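Local coordinates for PrgB (Enterococcus faecalis, PDB 6EVU), which promotes cell aggregation, biofilm formation and conjugation by binding and compacting DNA, this chain being the adhesin domain of the cell-wall-anchored protein, at residues His210-Ser215 with Ser298-Ala303; Glu134-Pro139 with Ser281-Met286; Gly166-Thr171 with Asp236-Ser241. All coordinates share one frame; numbering follows the deposited sequence.

Overall arrangement
From the N terminus, Glu-134-Pro-139 comes first and finds its partner only at Ser-281-Met-286, so contact 2 closes a long loop, with 141 residues between its segments. Within that span, Gly-166-Thr-171 pairs with Asp-236-Ser-241, which places contact 3 wholly inside contact 2. Contact 1 crosses both: His-210-Ser-215 lies between the two halves of contact 3, while Ser-298-Ala-303 follows the end of contact 2. Contact 2 spans three strands of the larger antiparallel sheet, contact 3 fastens the turn before strand 239-240 to the start of strand 169-179 in that sheet, and contact 1 joins the sheet to the smaller one. The centres lie about 8 to 9 Å apart.

Contact 1: His210-Ser215 with Ser298-Ala303; sequences HAEFVS and SAQWFA. With TRS (2-amino-2-hydroxymethyl-propane-1,3-diol), chain C.
The ring of Phe-302 and the branched side chain of Val-214 meet obliquely, CE1 of the phenylalanine lying 4.5 Å from CG1 of the valine; Phe-284 stacks on the same ring. The indole of Trp-301 stacks with Phe-158 and gives its NE1 hydrogen to the carbonyl of Ile-155, while the Tris molecule, probably from the crystallisation liquor, approaches it obliquely with O2. The third flat group, the carboxylate of Glu-212, does most of the joining. Its OE2 lies 3.5 Å from CB of Gln-300. Tris O3 donates to Glu-212 OE2 over 2.7 Å. That hydroxyl in turn accepts from the backbone N of Trp-301 at 2.9 Å, in an almost straight bond (176°). OE1 accepts from Tris N at 3.0 Å and from a water 2.7 Å away. The same water donates to the carbonyl O of Trp-301, so a long, extended glutamate can grip the strand of the opposing sheet through the water and the Tris. CG of Gln-300 lies between its backbone N and carbonyl carbon (chi1 73°), and the extended chain beyond brings NE2 to the water and to the carbonyl O of Gly-285; two acceptors help fix the amide's rotation. Ser-199, Asn-201 and Asp-260 complete the Tris site, and its amine, probably protonated, suits this acidic surround. Strands 211-215 and 299-302 belong to different antiparallel sheets and cross at -49°, with axes 9.4 Å apart. Such packing of two sheets, with a polar pocket between them, is consistent with the lectin-like beta-sandwich of antigen I/II adhesin domains.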
# COMPACT_ATOMS: atom_id res chain seq x y z
N HIS A 210 -3.42 -12.13 -10.48
CA HIS A 210 -2.82 -10.81 -10.31
C HIS A 210 -2.03 -10.80 -9.01
O HIS A 210 -2.25 -11.63 -8.13
CB HIS A 210 -3.88 -9.69 -10.30
CG HIS A 210 -4.63 -9.53 -9.02
ND1 HIS A 210 -5.78 -10.23 -8.73
CD2 HIS A 210 -4.41 -8.71 -7.96
CE1 HIS A 210 -6.22 -9.87 -7.53
NE2 HIS A 210 -5.40 -8.95 -7.04
N ALA A 211 -1.14 -9.81 -8.87
CA ALA A 211 -0.40 -9.67 -7.62
C ALA A 211 -0.39 -8.21 -7.19
O ALA A 211 -0.30 -7.32 -8.03
CB ALA A 211 1.05 -10.14 -7.73
N GLU A 212 -0.49 -8.00 -5.87
CA GLU A 212 -0.17 -6.71 -5.25
C GLU A 212 1.34 -6.60 -5.09
O GLU A 212 2.01 -7.60 -4.77
CB GLU A 212 -0.90 -6.54 -3.91
CG GLU A 212 -2.37 -6.82 -4.05
CD GLU A 212 -3.23 -6.29 -2.94
OE1 GLU A 212 -2.68 -5.84 -1.91
OE2 GLU A 212 -4.47 -6.38 -3.06
N PHE A 213 1.89 -5.41 -5.38
CA PHE A 213 3.34 -5.17 -5.39
C PHE A 213 3.68 -3.83 -4.76
O PHE A 213 2.80 -2.97 -4.55
CB PHE A 213 3.92 -5.19 -6.83
CG PHE A 213 3.39 -4.07 -7.72
CD1 PHE A 213 4.04 -2.84 -7.77
CD2 PHE A 213 2.29 -4.29 -8.54
CE1 PHE A 213 3.58 -1.82 -8.59
CE2 PHE A 213 1.83 -3.29 -9.40
CZ PHE A 213 2.46 -2.06 -9.42
N VAL A 214 4.98 -3.64 -4.48
CA VAL A 214 5.59 -2.34 -4.29
C VAL A 214 6.74 -2.19 -5.28
O VAL A 214 7.27 -3.17 -5.80
CB VAL A 214 6.08 -2.18 -2.84
CG1 VAL A 214 4.88 -2.14 -1.92
CG2 VAL A 214 7.09 -3.36 -2.42
N SER A 215 7.09 -0.94 -5.58
CA SER A 215 8.12 -0.67 -6.59
C SER A 215 8.58 0.78 -6.45
O SER A 215 8.03 1.55 -5.64
CB SER A 215 7.58 -0.92 -8.00
OG SER A 215 6.58 0.05 -8.26
N SER A 298 -8.18 -4.85 -9.54
CA SER A 298 -7.93 -3.43 -9.66
C SER A 298 -8.40 -2.60 -8.45
O SER A 298 -8.54 -1.37 -8.58
CB SER A 298 -8.59 -2.86 -10.97
OG SER A 298 -9.96 -3.30 -11.10
N ALA A 299 -8.61 -3.20 -7.29
CA ALA A 299 -8.77 -2.40 -6.08
C ALA A 299 -8.05 -3.09 -4.93
O ALA A 299 -8.10 -4.31 -4.80
CB ALA A 299 -10.25 -2.26 -5.71
N GLN A 300 -7.41 -2.27 -4.07
CA GLN A 300 -6.60 -2.87 -3.01
C GLN A 300 -6.69 -2.01 -1.76
O GLN A 300 -7.05 -0.83 -1.78
CB GLN A 300 -5.13 -2.98 -3.47
CG GLN A 300 -4.44 -1.62 -3.50
CD GLN A 300 -3.11 -1.67 -4.25
OE1 GLN A 300 -2.90 -1.00 -5.24
NE2 GLN A 300 -2.19 -2.47 -3.74
N TRP A 301 -6.29 -2.64 -0.64
CA TRP A 301 -6.11 -1.93 0.62
C TRP A 301 -4.62 -1.82 0.86
O TRP A 301 -3.94 -2.85 0.85
CB TRP A 301 -6.79 -2.73 1.74
CG TRP A 301 -6.52 -2.19 3.13
CD1 TRP A 301 -6.24 -0.91 3.45
CD2 TRP A 301 -6.51 -2.92 4.37
NE1 TRP A 301 -6.02 -0.77 4.80
CE2 TRP A 301 -6.18 -2.00 5.39
CE3 TRP A 301 -6.70 -4.28 4.71
CZ2 TRP A 301 -6.08 -2.40 6.74
CZ3 TRP A 301 -6.62 -4.65 6.05
CH2 TRP A 301 -6.28 -3.72 7.03
N PHE A 302 -4.12 -0.61 1.06
CA PHE A 302 -2.71 -0.40 1.40
C PHE A 302 -2.67 0.24 2.78
O PHE A 302 -3.00 1.41 2.94
CB PHE A 302 -1.94 0.46 0.40
CG PHE A 302 -0.48 0.50 0.76
CD1 PHE A 302 0.32 -0.61 0.43
CD2 PHE A 302 0.02 1.48 1.57
CE1 PHE A 302 1.65 -0.65 0.79
CE2 PHE A 302 1.39 1.44 1.99
CZ PHE A 302 2.18 0.37 1.60
N ALA A 303 -2.19 -0.51 3.77
CA ALA A 303 -2.01 0.00 5.12
C ALA A 303 -0.55 0.34 5.35
O ALA A 303 0.34 -0.43 4.95
CB ALA A 303 -2.45 -1.05 6.14
C TRS C . -5.17 -7.23 0.70
C1 TRS C . -5.65 -8.56 1.36
C2 TRS C . -5.15 -6.07 1.71
C3 TRS C . -6.09 -6.88 -0.50
N TRS C . -3.80 -7.46 0.29
O1 TRS C . -5.41 -9.53 0.35
O2 TRS C . -4.42 -6.41 2.85
O3 TRS C . -5.76 -5.51 -0.87
O HOH W 1 -1.88 -3.51 -0.88

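Contact 2: Glu134-Pro139 with Ser281-Met286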
# COMPACT_ATOMS: atom_id res chain seq x y z
N GLU A 134 -0.01 10.06 -5.45
CA GLU A 134 -0.02 10.49 -6.83
C GLU A 134 -0.24 9.28 -7.70
O GLU A 134 0.56 8.34 -7.68
CB GLU A 134 1.29 11.21 -7.20
CG GLU A 134 1.15 11.82 -8.56
CD GLU A 134 2.28 12.77 -8.92
OE1 GLU A 134 3.11 13.17 -8.04
OE2 GLU A 134 2.31 13.13 -10.13
N LEU A 135 -1.30 9.32 -8.51
CA LEU A 135 -1.51 8.30 -9.53
C LEU A 135 -0.29 8.17 -10.43
O LEU A 135 0.26 9.16 -10.94
CB LEU A 135 -2.77 8.63 -10.37
CG LEU A 135 -3.22 7.64 -11.46
CD1 LEU A 135 -4.73 7.85 -11.66
CD2 LEU A 135 -2.51 7.88 -12.86
N GLN A 136 0.09 6.90 -10.68
CA GLN A 136 1.09 6.55 -11.67
C GLN A 136 0.59 5.62 -12.79
O GLN A 136 1.06 5.76 -13.94
CB GLN A 136 2.29 5.91 -10.97
CG GLN A 136 2.99 6.98 -10.12
CD GLN A 136 4.28 6.45 -9.58
OE1 GLN A 136 4.28 5.42 -8.93
NE2 GLN A 136 5.39 7.15 -9.83
N SER A 137 -0.34 4.71 -12.51
CA SER A 137 -0.87 3.84 -13.55
C SER A 137 -2.32 3.51 -13.18
O SER A 137 -2.66 3.34 -12.01
CB SER A 137 -0.05 2.54 -13.70
OG SER A 137 -0.47 1.75 -14.81
N SER A 138 -3.17 3.44 -14.22
CA SER A 138 -4.57 3.07 -14.01
C SER A 138 -5.08 2.31 -15.21
O SER A 138 -4.85 2.75 -16.34
CB SER A 138 -5.48 4.29 -13.79
OG SER A 138 -6.87 3.98 -14.05
N PRO A 139 -5.82 1.21 -15.01
CA PRO A 139 -6.43 0.48 -16.13
C PRO A 139 -7.83 0.91 -16.55
O PRO A 139 -8.47 0.19 -17.34
CB PRO A 139 -6.49 -0.95 -15.59
CG PRO A 139 -6.89 -0.69 -14.13
CD PRO A 139 -6.02 0.53 -13.71
N SER A 281 9.33 7.33 0.62
CA SER A 281 8.62 7.50 -0.66
C SER A 281 8.77 6.23 -1.47
O SER A 281 9.88 5.71 -1.58
CB SER A 281 9.19 8.67 -1.43
OG SER A 281 8.41 8.92 -2.60
N PHE A 282 7.68 5.70 -2.00
CA PHE A 282 7.73 4.44 -2.73
C PHE A 282 6.41 4.32 -3.47
O PHE A 282 5.50 5.15 -3.28
CB PHE A 282 7.94 3.24 -1.79
CG PHE A 282 6.83 3.08 -0.79
CD1 PHE A 282 6.79 3.83 0.37
CD2 PHE A 282 5.78 2.17 -1.07
CE1 PHE A 282 5.72 3.73 1.25
CE2 PHE A 282 4.71 2.04 -0.19
CZ PHE A 282 4.66 2.83 0.97
N SER A 283 6.29 3.30 -4.35
CA SER A 283 4.99 3.07 -4.99
C SER A 283 4.38 1.72 -4.64
O SER A 283 5.09 0.74 -4.32
CB SER A 283 5.10 3.19 -6.53
OG SER A 283 5.48 4.51 -6.82
N PHE A 284 3.05 1.63 -4.70
CA PHE A 284 2.39 0.35 -4.46
C PHE A 284 1.34 0.14 -5.54
O PHE A 284 0.83 1.10 -6.11
CB PHE A 284 1.79 0.23 -3.03
CG PHE A 284 0.74 1.30 -2.72
CD1 PHE A 284 -0.59 1.07 -2.99
CD2 PHE A 284 1.13 2.51 -2.16
CE1 PHE A 284 -1.56 2.05 -2.70
CE2 PHE A 284 0.14 3.51 -1.85
CZ PHE A 284 -1.19 3.25 -2.15
N GLY A 285 0.93 -1.09 -5.78
CA GLY A 285 -0.04 -1.27 -6.84
C GLY A 285 -0.45 -2.71 -7.03
O GLY A 285 -0.35 -3.55 -6.13
N MET A 286 -1.08 -2.92 -8.18
CA MET A 286 -1.55 -4.24 -8.57
C MET A 286 -1.17 -4.49 -10.02
O MET A 286 -1.37 -3.61 -10.86
CB MET A 286 -3.07 -4.36 -8.40
CG MET A 286 -3.58 -3.77 -7.08
SD MET A 286 -5.42 -3.78 -7.05
CE MET A 286 -5.74 -5.55 -6.79
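This is a single side-chain hydrogen bond, Gln-136 to Ser-283, thrown across the face of the larger antiparallel sheet. The two residues sit on strands 124-137 and 280-287, which are not neighbours: strand 169-179 runs between them, and their CA atoms are 8.5 Å apart. A glutamine is long enough to bridge that gap, whereas the short serine stays close to its own strand. CG of Gln-136 stands opposite the carbonyl carbon (chi1 -67°), and the chain then runs extended past Lys-170 and Arg-172 of the middle strand. At its end OE1 receives the hydrogen of Ser-283 OG over 2.6 Å. The donor makes a C=O...O angle of 137° and is tilted 26° from the amide plane. At its own backbone, Gln-136 together with Ser-137 faces Lys-170 in a classic beta bulge, an irregularity in the pairing of this strand with its neighbour. The serine hydroxyl is small enough to share the face with Ser-215 of the next strand. Phe-282 and Phe-284, the residues before and after it, point away from 134-139; Phe-284 packs toward strand 299-302. Because the serine is the donor, the amide must turn its oxygen to it, and NE2 stays 4.0 Å from Ser-283 OG. The bond is consistent with the oxygen, not NE2, facing the serine, and it satisfies the buried serine hydroxyl as a donor, using a neutral pair of groups.

Contact 3: Gly166-Thr171 with Asp236-Ser241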
# COMPACT_ATOMS: atom_id res chain seq x y z
N GLY A 166 -4.94 -4.01 -19.64
CA GLY A 166 -4.00 -4.75 -18.83
C GLY A 166 -3.03 -3.93 -18.00
O GLY A 166 -2.09 -4.50 -17.45
N LYS A 167 -3.20 -2.61 -17.92
CA LYS A 167 -2.24 -1.79 -17.20
C LYS A 167 -2.30 -2.04 -15.69
O LYS A 167 -3.33 -2.43 -15.13
CB LYS A 167 -2.49 -0.30 -17.48
CG LYS A 167 -2.22 0.12 -18.91
CD LYS A 167 -2.78 1.51 -19.03
CE LYS A 167 -1.70 2.56 -18.78
NZ LYS A 167 -0.60 2.22 -17.79
N ASP A 168 -1.17 -1.78 -15.03
CA ASP A 168 -1.14 -1.81 -13.57
C ASP A 168 -2.03 -0.74 -12.95
O ASP A 168 -2.28 0.32 -13.53
CB ASP A 168 0.30 -1.56 -13.06
CG ASP A 168 1.26 -2.73 -13.34
OD1 ASP A 168 0.80 -3.77 -13.84
OD2 ASP A 168 2.47 -2.56 -13.04
N VAL A 169 -2.53 -1.04 -11.76
CA VAL A 169 -2.84 -0.01 -10.79
C VAL A 169 -1.52 0.37 -10.13
O VAL A 169 -0.81 -0.52 -9.67
CB VAL A 169 -3.86 -0.52 -9.76
CG1 VAL A 169 -4.13 0.49 -8.67
CG2 VAL A 169 -5.18 -0.85 -10.49
N LYS A 170 -1.19 1.66 -10.07
CA LYS A 170 0.03 2.06 -9.34
C LYS A 170 -0.09 3.48 -8.81
O LYS A 170 -0.54 4.38 -9.52
CB LYS A 170 1.29 1.90 -10.21
CG LYS A 170 2.57 2.02 -9.33
CD LYS A 170 3.83 1.66 -10.08
CE LYS A 170 4.32 2.78 -10.97
NZ LYS A 170 5.64 2.41 -11.68
N THR A 171 0.30 3.68 -7.54
CA THR A 171 0.19 4.93 -6.81
C THR A 171 1.52 5.18 -6.11
O THR A 171 2.04 4.29 -5.42
CB THR A 171 -0.93 4.88 -5.75
OG1 THR A 171 -2.17 4.49 -6.40
CG2 THR A 171 -1.10 6.23 -5.09
N ASP A 236 10.67 -7.35 -13.85
CA ASP A 236 10.09 -6.06 -14.21
C ASP A 236 10.39 -4.96 -13.20
O ASP A 236 9.86 -3.85 -13.34
CB ASP A 236 8.57 -6.21 -14.42
CG ASP A 236 7.85 -6.80 -13.20
OD1 ASP A 236 8.30 -6.54 -12.07
OD2 ASP A 236 6.82 -7.50 -13.37
N GLY A 237 11.23 -5.23 -12.19
CA GLY A 237 11.66 -4.23 -11.25
C GLY A 237 10.75 -4.07 -10.05
O GLY A 237 11.07 -3.30 -9.13
N LYS A 238 9.64 -4.79 -10.03
CA LYS A 238 8.68 -4.73 -8.94
C LYS A 238 8.89 -5.89 -7.97
O LYS A 238 9.50 -6.92 -8.29
CB LYS A 238 7.26 -4.75 -9.50
CG LYS A 238 6.95 -3.65 -10.54
CD LYS A 238 5.65 -3.98 -11.25
CE LYS A 238 5.55 -3.24 -12.61
NZ LYS A 238 4.71 -3.99 -13.59
N PHE A 239 8.33 -5.73 -6.79
CA PHE A 239 8.46 -6.70 -5.71
C PHE A 239 7.08 -7.30 -5.46
O PHE A 239 6.17 -6.59 -5.01
CB PHE A 239 9.03 -6.00 -4.48
CG PHE A 239 10.39 -5.34 -4.69
CD1 PHE A 239 10.51 -4.06 -5.21
CD2 PHE A 239 11.57 -6.02 -4.34
CE1 PHE A 239 11.76 -3.44 -5.36
CE2 PHE A 239 12.82 -5.41 -4.50
CZ PHE A 239 12.92 -4.13 -5.01
N TYR A 240 6.91 -8.58 -5.77
CA TYR A 240 5.68 -9.30 -5.49
C TYR A 240 5.92 -10.79 -5.58
O TYR A 240 7.00 -11.25 -5.96
CB TYR A 240 4.55 -8.89 -6.46
CG TYR A 240 4.92 -9.11 -7.91
CD1 TYR A 240 5.64 -8.15 -8.61
CD2 TYR A 240 4.57 -10.28 -8.58
CE1 TYR A 240 5.97 -8.30 -9.95
CE2 TYR A 240 4.92 -10.47 -9.95
CZ TYR A 240 5.61 -9.46 -10.63
OH TYR A 240 5.95 -9.62 -11.97
N SER A 241 4.89 -11.56 -5.24
CA SER A 241 4.98 -13.01 -5.40
C SER A 241 4.56 -13.36 -6.81
O SER A 241 3.40 -13.12 -7.19
CB SER A 241 4.11 -13.76 -4.40
OG SER A 241 4.06 -15.16 -4.74
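Asp-168 and Lys-238 approach from opposite directions and join in a salt bridge: NZ of the lysine lies 2.7 Å from OD2 of the aspartate, on its syn lone pair. The other carboxylate oxygen, OD1, is bonded to the hydroxyl of Thr-287, so both oxygens have partners, which should restrain the turning of the carboxylate. Lys-238 also makes a cation-pi contact with Phe-213, whose side chain touches Asp-168 too; an extended lysine suits this place, since its chain must reach the carboxylate from the far side of strand 211-215. The turn that presents the lysine is organised by a second aspartate. Asp-236 OD1 accepts from the backbone N of Lys-238 at 3.0 Å (157°), while OD2 accepts from the hydroxyl of Tyr-240 at 2.7 Å, on its syn side but 27° out of the carboxylate plane. Between Asp-236 and Lys-238, Gly-237 takes a positive phi of 88°, where a side chain would press on the preceding carbonyl. Nearby, Lys-170 has its own counter-ion in Asp-216. An Asx turn leading into strand 239-240, tied by a surface salt bridge to the residue just before strand 169-179, is what these bonds compose.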